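Long-range contacts in retinol dehydratase (Spodoptera frugiperda, PDB 1X8L), which probably converts retinol into the retro-retinoid anhydroretinol, using the chemistry of a cytosolic sulfotransferase and its sulfate-donating nucleotide cofactor: residues Gly29-Thr34 with Glu118-Ile123; Tyr105-Met110 with Val161-Pro166. The protein carries 2 engineered substitutions. All blocks are in the same frame, centred on the assembly; numbering follows the deposited sequence.

Overall arrangement
Both contacts line one elongated pocket, and the 4-oxoretinol molecule bridges them; they also touch directly, where T33 packs against M110. Their centres lie about 21 Å apart, contact 1 toward the periphery of the chain and contact 2 about 7 Å from its centre. Along the sequence the segments alternate: 29-34, 105-110, 118-123, 161-166. Segments 105-110 and 118-123 belong to one excursion that leaves strand 104-105, at an outer position of the parallel sheet, and runs into helix 117-120. Contact 2 anchors its start to strand 160-163, whereas contact 1 ties its far part to the loop after helix 18-28. The ligand's hydroxyl end thus meets the sheet, and its ketone ring that loop and the turn of helix 117-120.

Contact 1. Residues Gly29-Thr34 with Glu118-Ile123; sequences GAFPTT and EEYNDI. With CA (calcium ion), chain D; OXR (4-oxoretinol), chain E.
P32 lies at the apolar centre, where its ring packs against the side chains of E119, Y120 and I123. Atom CG of P32 sits over one face of the Y120 ring, nearer its edge than its middle, 4.0 Å from the ring centroid in a CH-pi contact. The same P32 CG packs 3.6 Å from E119 CB. On a further flank P32 CD approaches I123 CG1, while the I123 CD1 methyl reaches A30 CB at 4.1 Å.

The backbone of F31 starts its side chain away from segment 118-123, but CG, anti to the backbone N (chi1 -161°), brings the ring back to Y120. The pair is an offset edge-to-face contact with planes at 73°, the edge of Y120 directed at the face of F31; the closest atoms are F31 CZ and Y120 CE2, 3.9 Å apart. Ketone oxygen O2 of 4-oxoretinol lies at the edge of the F31 ring, and ligand carbon C3 packs 3.8 Å from Y120 CB.

At the polar edge Y120 OH donates to T33 OG1 over 2.6 Å, T33 meeting the phenol nearly perpendicularly. T33 OG1 is also bonded to the carbonyl of I111, and Y120 OH to the backbone N of D113, so both hydroxyls are anchored to the loop between strand 104-105 and helix 117-120. On the same short turn as Y120 a calcium ion is bound by E118 O and D122 OD1, each at 2.5 Å, with a water as a further ligand. F31 and Y120 form part of the retinoid pocket at its ketone-ring end, and the turn carrying Y120 is held by calcium.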
loop_
_atom_site.group_PDB
_atom_site.type_symbol
_atom_site.label_atom_id
_atom_site.label_comp_id
_atom_site.label_asym_id
_atom_site.label_seq_id
_atom_site.Cartn_x
_atom_site.Cartn_y
_atom_site.Cartn_z
ATOM N N GLY A 29 0.591 6.030 7.905
ATOM C CA GLY A 29 -0.813 6.329 7.613
ATOM C C GLY A 29 -1.625 6.726 8.822
ATOM O O GLY A 29 -2.575 7.502 8.737
ATOM N N ALA A 30 -1.262 6.150 9.954
ATOM C CA ALA A 30 -1.885 6.457 11.223
ATOM C C ALA A 30 -1.459 7.851 11.747
ATOM O O ALA A 30 -2.304 8.637 12.173
ATOM C CB ALA A 30 -1.532 5.352 12.239
ATOM N N PHE A 31 -0.168 8.153 11.688
ATOM C CA PHE A 31 0.389 9.404 12.227
ATOM C C PHE A 31 -0.394 10.637 11.767
ATOM O O PHE A 31 -0.619 10.802 10.577
ATOM C CB PHE A 31 1.860 9.571 11.847
ATOM C CG PHE A 31 2.584 10.566 12.711
ATOM C CD1 PHE A 31 2.670 10.366 14.078
ATOM C CD2 PHE A 31 3.141 11.729 12.161
ATOM C CE1 PHE A 31 3.324 11.299 14.894
ATOM C CE2 PHE A 31 3.809 12.665 12.979
ATOM C CZ PHE A 31 3.887 12.456 14.339
ATOM N N PRO A 32 -0.868 11.466 12.696
ATOM C CA PRO A 32 -1.705 12.618 12.328
ATOM C C PRO A 32 -1.040 13.676 11.445
ATOM O O PRO A 32 -1.718 14.221 10.612
ATOM C CB PRO A 32 -2.102 13.225 13.684
ATOM C CG PRO A 32 -1.883 12.113 14.679
ATOM C CD PRO A 32 -0.706 11.356 14.156
ATOM N N THR A 33 0.238 13.963 11.606
ATOM C CA THR A 33 0.885 15.027 10.805
ATOM C C THR A 33 1.155 14.601 9.352
ATOM O O THR A 33 1.930 13.676 9.131
ATOM C CB THR A 33 2.214 15.415 11.482
ATOM O OG1 THR A 33 2.035 15.437 12.918
ATOM C CG2 THR A 33 2.620 16.824 11.109
ATOM N N THR A 34 0.521 15.251 8.365
ATOM C CA THR A 34 0.757 14.899 6.955
ATOM C C THR A 34 1.846 15.764 6.354
ATOM O O THR A 34 2.318 16.689 7.006
ATOM C CB THR A 34 -0.530 14.960 6.090
ATOM O OG1 THR A 34 -0.909 16.320 5.846
ATOM C CG2 THR A 34 -1.743 14.312 6.811
ATOM N N GLU A 118 -5.576 15.770 19.977
ATOM C CA GLU A 118 -6.254 14.579 20.472
ATOM C C GLU A 118 -5.709 13.349 19.802
ATOM O O GLU A 118 -5.597 12.305 20.432
ATOM C CB GLU A 118 -7.771 14.607 20.214
ATOM C CG GLU A 118 -8.574 15.426 21.201
ATOM C CD GLU A 118 -8.663 16.877 20.794
ATOM O OE1 GLU A 118 -9.590 17.561 21.262
ATOM O OE2 GLU A 118 -7.792 17.312 19.989
ATOM N N GLU A 119 -5.434 13.472 18.513
ATOM C CA GLU A 119 -4.978 12.334 17.710
ATOM C C GLU A 119 -3.577 11.801 18.124
ATOM O O GLU A 119 -3.348 10.605 18.030
ATOM C CB GLU A 119 -5.047 12.670 16.211
ATOM C CG GLU A 119 -6.463 12.912 15.687
ATOM C CD GLU A 119 -6.484 13.635 14.348
ATOM O OE1 GLU A 119 -5.697 13.249 13.456
ATOM O OE2 GLU A 119 -7.288 14.596 14.185
ATOM N N TYR A 120 -2.679 12.660 18.624
ATOM C CA TYR A 120 -1.319 12.221 18.962
ATOM C C TYR A 120 -1.239 11.155 20.052
ATOM O O TYR A 120 -0.490 10.219 19.922
ATOM C CB TYR A 120 -0.381 13.397 19.267
ATOM C CG TYR A 120 -0.144 14.205 18.028
ATOM C CD1 TYR A 120 -0.885 15.337 17.788
ATOM C CD2 TYR A 120 0.764 13.791 17.048
ATOM C CE1 TYR A 120 -0.725 16.061 16.664
ATOM C CE2 TYR A 120 0.921 14.526 15.891
ATOM C CZ TYR A 120 0.167 15.660 15.714
ATOM O OH TYR A 120 0.278 16.445 14.605
ATOM N N ASN A 121 -2.010 11.247 21.116
ATOM C CA ASN A 121 -1.867 10.204 22.129
ATOM C C ASN A 121 -2.744 8.967 21.897
ATOM O O ASN A 121 -2.629 8.008 22.637
ATOM C CB ASN A 121 -1.934 10.754 23.559
ATOM C CG ASN A 121 -3.268 11.333 23.909
ATOM O OD1 ASN A 121 -3.802 12.157 23.179
ATOM N ND2 ASN A 121 -3.807 10.921 25.044
ATOM N N ASP A 122 -3.556 8.955 20.835
ATOM C CA ASP A 122 -4.167 7.703 20.333
ATOM C C ASP A 122 -3.124 6.762 19.732
ATOM O O ASP A 122 -3.351 5.555 19.632
ATOM C CB ASP A 122 -5.231 7.987 19.265
ATOM C CG ASP A 122 -6.423 8.728 19.820
ATOM O OD1 ASP A 122 -6.278 9.336 20.894
ATOM O OD2 ASP A 122 -7.537 8.755 19.261
ATOM N N ILE A 123 -1.995 7.338 19.318
ATOM C CA ILE A 123 -0.860 6.596 18.766
ATOM C C ILE A 123 -0.096 5.762 19.815
ATOM O O ILE A 123 0.625 4.833 19.454
ATOM C CB ILE A 123 0.111 7.597 18.028
ATOM C CG1 ILE A 123 -0.575 8.223 16.805
ATOM C CG2 ILE A 123 1.391 6.926 17.612
ATOM C CD1 ILE A 123 -1.281 7.229 15.893
HETATM CA CA CA D . -6.626 11.261 22.429
HETATM O O2 OXR E . 4.050 11.436 18.683
HETATM C C4 OXR E . 4.395 12.468 19.229
HETATM C C3 OXR E . 3.329 13.206 19.972
HETATM C C2 OXR E . 3.771 14.490 20.644
HETATM C C1 OXR E . 5.228 14.962 20.526
HETATM C C17 OXR E . 5.803 15.054 21.942
HETATM C C16 OXR E . 5.247 16.330 19.817
HETATM C C5 OXR E . 5.772 12.941 19.135
HETATM C C18 OXR E . 6.684 12.055 18.343
HETATM C C6 OXR E . 6.180 14.091 19.722
HETATM C C7 OXR E . 7.563 14.667 19.696
HETATM C C8 OXR E . 8.611 14.284 18.973
HETATM C C9 OXR E . 9.935 14.958 19.066
HETATM C C19 OXR E . 10.257 16.113 19.989
HETATM C C10 OXR E . 10.879 14.425 18.281
HETATM C C11 OXR E . 12.253 14.872 18.246
HETATM C C12 OXR E . 13.081 14.128 17.515
HETATM C C13 OXR E . 14.506 14.447 17.390
HETATM C C20 OXR E . 15.158 15.462 18.297
HETATM C C14 OXR E . 15.218 13.798 16.460
HETATM C C15 OXR E . 16.704 14.060 16.224
HETATM O O1 OXR E . 16.962 15.285 15.540
HETATM O O HOH W 1 -6.396 8.764 23.592
#

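Contact 2. Residues Tyr105-Met110 with Val161-Pro166; sequences YLDGFM and VKTHLP. With OXR (4-oxoretinol), chain E.
Y105 and K162 pair as a parallel beta bridge, their side chains on the same face of the sheet. K162 runs extended across the Y105 ring, placing CE over the ring centre, 3.8 Å from the centroid, and continuing to NZ in a cation-pi contact at 4.3 Å. A type I turn from Y105 to G108 lays the G108 CA over the opposite face, so the phenol is sandwiched between lysine and backbone. A chi1 of -173°, which sets CG opposite the backbone N, swings the ring so that OH reaches the edge of the H164 imidazole near CD2 and CE1 meets methyl C20 of 4-oxoretinol.

L106 extends the pairing through its backbone N, which donates to K162 O at 2.8 Å, while its side chain turns to the opposite side from Y105. There CB meets V161 CG1, and CD2 meets L165 CD1 at 3.8 Å.

D107 binds the chain just beyond the strand. Oxygen OD1 takes two donors from one face of the carboxylate: T163 OG1, at 2.6 Å and 50° out of the plane, and H164 N, at 2.9 Å on the syn side and 19° out of it. T163 OG1 in turn accepts from L165 N, an ST turn that fixes the chain as it leaves the strand, and D107 CB packs against L165. This carboxylate therefore holds the backbone that presents H164, whose ND1 is bonded to the carbonyl of S70.

The ligand hydroxyl O1 is gripped by K162 NZ at 2.6 Å and by H164 NE2 at 2.9 Å, with Y105 OH a weak third partner. K162 on strand 160-163 and H164 just after it, converging on this hydroxyl near the nucleotide, are characteristic of the sulfotransferase active site, where the lysine and histidine of the KTH sequence face the acceptor.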
loop_
_atom_site.group_PDB
_atom_site.type_symbol
_atom_site.label_atom_id
_atom_site.label_comp_id
_atom_site.label_asym_id
_atom_site.label_seq_id
_atom_site.Cartn_x
_atom_site.Cartn_y
_atom_site.Cartn_z
ATOM N N TYR A 105 16.338 23.600 18.467
ATOM C CA TYR A 105 16.024 22.697 17.374
ATOM C C TYR A 105 15.128 23.457 16.418
ATOM O O TYR A 105 13.929 23.528 16.624
ATOM C CB TYR A 105 15.326 21.425 17.908
ATOM C CG TYR A 105 15.075 20.298 16.895
ATOM C CD1 TYR A 105 14.513 19.106 17.315
ATOM C CD2 TYR A 105 15.403 20.416 15.530
ATOM C CE1 TYR A 105 14.268 18.079 16.433
ATOM C CE2 TYR A 105 15.139 19.384 14.630
ATOM C CZ TYR A 105 14.569 18.219 15.096
ATOM O OH TYR A 105 14.323 17.143 14.263
ATOM N N LEU A 106 15.729 24.053 15.383
ATOM C CA LEU A 106 15.020 25.014 14.524
ATOM C C LEU A 106 13.731 24.448 13.921
ATOM O O LEU A 106 12.717 25.135 13.903
ATOM C CB LEU A 106 15.950 25.519 13.413
ATOM C CG LEU A 106 15.420 26.568 12.422
ATOM C CD1 LEU A 106 14.869 27.808 13.133
ATOM C CD2 LEU A 106 16.508 26.948 11.420
ATOM N N ASP A 107 13.775 23.194 13.457
ATOM C CA ASP A 107 12.670 22.580 12.719
ATOM C C ASP A 107 11.961 21.463 13.499
ATOM O O ASP A 107 11.181 20.706 12.922
ATOM C CB ASP A 107 13.126 22.077 11.318
ATOM C CG ASP A 107 14.366 21.183 11.369
ATOM O OD1 ASP A 107 15.457 21.673 11.823
ATOM O OD2 ASP A 107 14.367 19.995 10.954
ATOM N N GLY A 108 12.181 21.397 14.809
ATOM C CA GLY A 108 11.552 20.386 15.666
ATOM C C GLY A 108 10.040 20.497 15.785
ATOM O O GLY A 108 9.337 19.499 15.908
ATOM N N PHE A 109 9.557 21.739 15.728
ATOM C CA PHE A 109 8.141 22.066 15.830
ATOM C C PHE A 109 7.264 21.395 14.782
ATOM O O PHE A 109 6.158 21.000 15.094
ATOM C CB PHE A 109 7.953 23.590 15.736
ATOM C CG PHE A 109 8.090 24.147 14.343
ATOM C CD1 PHE A 109 6.960 24.436 13.584
ATOM C CD2 PHE A 109 9.347 24.391 13.789
ATOM C CE1 PHE A 109 7.080 24.951 12.300
ATOM C CE2 PHE A 109 9.463 24.915 12.516
ATOM C CZ PHE A 109 8.329 25.177 11.763
ATOM N N MET A 110 7.743 21.276 13.538
ATOM C CA MET A 110 6.851 20.959 12.420
ATOM C C MET A 110 6.091 19.625 12.543
ATOM O O MET A 110 5.028 19.462 11.955
ATOM C CB MET A 110 7.605 21.018 11.102
ATOM C CG MET A 110 8.655 19.928 10.894
ATOM S SD MET A 110 9.134 19.930 9.205
ATOM C CE MET A 110 10.581 18.872 9.240
ATOM N N VAL A 161 22.579 26.213 17.344
ATOM C CA VAL A 161 21.380 25.818 16.618
ATOM C C VAL A 161 21.511 24.436 15.993
ATOM O O VAL A 161 22.528 24.145 15.395
ATOM C CB VAL A 161 21.025 26.849 15.520
ATOM C CG1 VAL A 161 19.686 26.530 14.900
ATOM C CG2 VAL A 161 21.020 28.245 16.102
ATOM N N LYS A 162 20.459 23.617 16.123
ATOM C CA LYS A 162 20.339 22.321 15.435
ATOM C C LYS A 162 19.210 22.333 14.420
ATOM O O LYS A 162 18.091 22.736 14.728
ATOM C CB LYS A 162 20.070 21.193 16.457
ATOM C CG LYS A 162 19.677 19.806 15.862
ATOM C CD LYS A 162 18.997 18.946 16.939
ATOM C CE LYS A 162 18.305 17.748 16.358
ATOM N NZ LYS A 162 18.002 16.759 17.411
ATOM N N THR A 163 19.487 21.854 13.212
ATOM C CA THR A 163 18.462 21.787 12.182
ATOM C C THR A 163 18.708 20.641 11.198
ATOM O O THR A 163 19.812 20.333 10.850
ATOM C CB THR A 163 18.379 23.147 11.458
ATOM O OG1 THR A 163 17.249 23.189 10.593
ATOM C CG2 THR A 163 19.563 23.357 10.541
ATOM N N HIS A 164 17.645 20.015 10.756
ATOM C CA HIS A 164 17.708 19.148 9.602
ATOM C C HIS A 164 17.232 19.824 8.303
ATOM O O HIS A 164 17.036 19.164 7.307
ATOM C CB HIS A 164 16.915 17.884 9.903
ATOM C CG HIS A 164 17.464 17.160 11.075
ATOM N ND1 HIS A 164 18.793 16.786 11.148
ATOM C CD2 HIS A 164 16.903 16.817 12.256
ATOM C CE1 HIS A 164 19.008 16.212 12.316
ATOM N NE2 HIS A 164 17.877 16.201 12.998
ATOM N N LEU A 165 17.067 21.137 8.325
ATOM C CA LEU A 165 16.635 21.850 7.126
ATOM C C LEU A 165 17.756 21.974 6.104
ATOM O O LEU A 165 18.922 22.232 6.474
ATOM C CB LEU A 165 16.162 23.262 7.492
ATOM C CG LEU A 165 14.962 23.400 8.400
ATOM C CD1 LEU A 165 14.803 24.861 8.759
ATOM C CD2 LEU A 165 13.734 22.878 7.720
ATOM N N PRO A 166 17.430 21.809 4.830
ATOM C CA PRO A 166 18.401 22.100 3.772
ATOM C C PRO A 166 18.717 23.586 3.670
ATOM O O PRO A 166 17.925 24.472 4.100
ATOM C CB PRO A 166 17.697 21.609 2.503
ATOM C CG PRO A 166 16.258 21.609 2.814
ATOM C CD PRO A 166 16.132 21.369 4.271
HETATM O O2 OXR E . 4.050 11.436 18.683
HETATM C C4 OXR E . 4.395 12.468 19.229
HETATM C C3 OXR E . 3.329 13.206 19.972
HETATM C C2 OXR E . 3.771 14.490 20.644
HETATM C C1 OXR E . 5.228 14.962 20.526
HETATM C C17 OXR E . 5.803 15.054 21.942
HETATM C C16 OXR E . 5.247 16.330 19.817
HETATM C C5 OXR E . 5.772 12.941 19.135
HETATM C C18 OXR E . 6.684 12.055 18.343
HETATM C C6 OXR E . 6.180 14.091 19.722
HETATM C C7 OXR E . 7.563 14.667 19.696
HETATM C C8 OXR E . 8.611 14.284 18.973
HETATM C C9 OXR E . 9.935 14.958 19.066
HETATM C C19 OXR E . 10.257 16.113 19.989
HETATM C C10 OXR E . 10.879 14.425 18.281
HETATM C C11 OXR E . 12.253 14.872 18.246
HETATM C C12 OXR E . 13.081 14.128 17.515
HETATM C C13 OXR E . 14.506 14.447 17.390
HETATM C C20 OXR E . 15.158 15.462 18.297
HETATM C C14 OXR E . 15.218 13.798 16.460
HETATM C C15 OXR E . 16.704 14.060 16.224
HETATM O O1 OXR E . 16.962 15.285 15.540
#